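Local coordinates for CDC48 domain-containing protein (Pyrococcus horikoshii, PDB 4UZR), which is of unknown function but assembles into hexamers and dodecamers, its repeated chains building a 12-bladed beta-propeller, and may bind ATP, at the interface of chains A and B. Residues are numbered along the deposited sequence; one frame, centred on the assembly and turned at random. Chains: chain A/B, Putative uncharacterized protein PH1500.

The interface of chains A and B. Residues chain A 16-19; chain B 14-15, 18-19, 68.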
loop_
_atom_site.group_PDB
_atom_site.type_symbol
_atom_site.label_atom_id
_atom_site.label_comp_id
_atom_site.label_asym_id
_atom_site.label_seq_id
_atom_site.Cartn_x
_atom_site.Cartn_y
_atom_site.Cartn_z
ATOM N N PRO A 16 18.822 -34.896 -25.219
ATOM C CA PRO A 16 19.325 -35.233 -23.882
ATOM C C PRO A 16 20.847 -35.403 -23.813
ATOM O O PRO A 16 21.413 -35.346 -22.722
ATOM C CB PRO A 16 18.612 -36.551 -23.541
ATOM C CG PRO A 16 17.779 -36.911 -24.739
ATOM C CD PRO A 16 18.174 -36.039 -25.880
ATOM N N ASP A 17 21.491 -35.615 -24.957
ATOM C CA ASP A 17 22.938 -35.830 -24.998
ATOM C C ASP A 17 23.749 -34.605 -25.441
ATOM O O ASP A 17 24.917 -34.737 -25.809
ATOM C CB ASP A 17 23.272 -37.035 -25.882
ATOM C CG ASP A 17 22.750 -36.884 -27.295
ATOM O OD1 ASP A 17 21.756 -36.152 -27.488
ATOM O OD2 ASP A 17 23.328 -37.501 -28.215
ATOM N N PHE A 18 23.128 -33.427 -25.414
ATOM C CA PHE A 18 23.789 -32.184 -25.834
ATOM C C PHE A 18 25.037 -31.865 -25.003
ATOM O O PHE A 18 25.988 -31.230 -25.483
ATOM C CB PHE A 18 22.809 -31.007 -25.777
ATOM C CG PHE A 18 22.535 -30.504 -24.381
ATOM C CD1 PHE A 18 21.659 -31.175 -23.545
ATOM C CD2 PHE A 18 23.153 -29.357 -23.911
ATOM C CE1 PHE A 18 21.406 -30.713 -22.266
ATOM C CE2 PHE A 18 22.908 -28.889 -22.633
ATOM C CZ PHE A 18 22.032 -29.569 -21.809
ATOM N N VAL A 19 25.013 -32.313 -23.753
ATOM C CA VAL A 19 26.099 -32.082 -22.810
ATOM C C VAL A 19 27.437 -32.602 -23.347
ATOM O O VAL A 19 28.480 -31.987 -23.132
ATOM C CB VAL A 19 25.768 -32.698 -21.423
ATOM C CG1 VAL A 19 25.248 -34.122 -21.577
ATOM C CG2 VAL A 19 26.970 -32.649 -20.496
ATOM N N LEU B 14 24.176 -34.121 -15.516
ATOM C CA LEU B 14 24.078 -34.953 -16.709
ATOM C C LEU B 14 25.280 -35.871 -16.935
ATOM O O LEU B 14 26.417 -35.410 -17.054
ATOM C CB LEU B 14 23.841 -34.076 -17.940
ATOM C CG LEU B 14 22.468 -33.403 -17.989
ATOM C CD1 LEU B 14 22.399 -32.383 -19.114
ATOM C CD2 LEU B 14 21.377 -34.447 -18.146
ATOM N N PRO B 15 25.018 -37.185 -17.002
ATOM C CA PRO B 15 26.018 -38.206 -17.319
ATOM C C PRO B 15 26.130 -38.407 -18.829
ATOM O O PRO B 15 25.217 -38.027 -19.563
ATOM C CB PRO B 15 25.434 -39.458 -16.670
ATOM C CG PRO B 15 23.958 -39.266 -16.791
ATOM C CD PRO B 15 23.716 -37.783 -16.651
ATOM N N PHE B 18 23.071 -39.666 -21.722
ATOM C CA PHE B 18 21.988 -39.506 -20.760
ATOM C C PHE B 18 20.655 -40.042 -21.294
ATOM O O PHE B 18 19.772 -40.437 -20.522
ATOM C CB PHE B 18 21.883 -38.025 -20.380
ATOM C CG PHE B 18 20.659 -37.676 -19.589
ATOM C CD1 PHE B 18 20.540 -38.047 -18.260
ATOM C CD2 PHE B 18 19.638 -36.941 -20.169
ATOM C CE1 PHE B 18 19.411 -37.712 -17.530
ATOM C CE2 PHE B 18 18.510 -36.600 -19.444
ATOM C CZ PHE B 18 18.398 -36.983 -18.121
ATOM N N VAL B 19 20.530 -40.078 -22.618
ATOM C CA VAL B 19 19.327 -40.591 -23.262
ATOM C C VAL B 19 19.168 -42.094 -23.023
ATOM O O VAL B 19 18.080 -42.566 -22.680
ATOM C CB VAL B 19 19.323 -40.279 -24.778
ATOM C CG1 VAL B 19 20.714 -40.466 -25.371
ATOM C CG2 VAL B 19 18.303 -41.145 -25.504
ATOM N N LEU B 68 14.504 -32.812 -23.846
ATOM C CA LEU B 68 14.426 -32.032 -22.612
ATOM C C LEU B 68 13.789 -30.660 -22.820
ATOM O O LEU B 68 14.126 -29.944 -23.763
ATOM C CB LEU B 68 15.816 -31.861 -21.996
ATOM C CG LEU B 68 16.456 -33.120 -21.412
ATOM C CD1 LEU B 68 17.803 -32.799 -20.781
ATOM C CD2 LEU B 68 15.520 -33.756 -20.397
#
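A:Pro16, with 72 Å² of its surface hidden by chain B, sets its ring against B:Phe18 and B:Val19 at the start of the partner's helix 18-25. Its CB meets ring carbon CD2 of B:Phe18 at 3.5 Å, and its CG meets CB of B:Val19 at 3.7 Å, the proline and valine side chains lying aslant to each other. The backbone O of A:Pro16 also rests beside B:Phe18, as an ordinary close contact. Next along the patch, methyl CD1 of B:Leu14 approaches the outer end of the A:Phe18 ring, 3.7 Å from CE1, with the two side chains nearly perpendicular. On the same leucine, CB packs 3.9 Å from CG1 of A:Val19, so it touches two residues of helix 18-26.

Within chain B, the other methyl of B:Leu14, CD2, sits over the centre of the B:Phe18 ring, 3.5 Å above its plane. The phenylalanine CG points away from its backbone N (chi1 170°), which helps turn one face of the ring to this methyl while its CD2 rim meets A:Pro16. With an alanine at B:Phe18, A:Pro16 CB and B:Leu14 CD2 would probably lose the ring they pack on, leaving the leucine less firmly held. At the margin, B:Leu68 of strand 65-68 adds a light contact, its CD1 4.2 Å from CA of A:Pro16. In this largely apolar patch, unlike surfaces of two CDC48 domain 2 regions meet, probably helping to join neighbouring subunits in the hexamer or dodecamer.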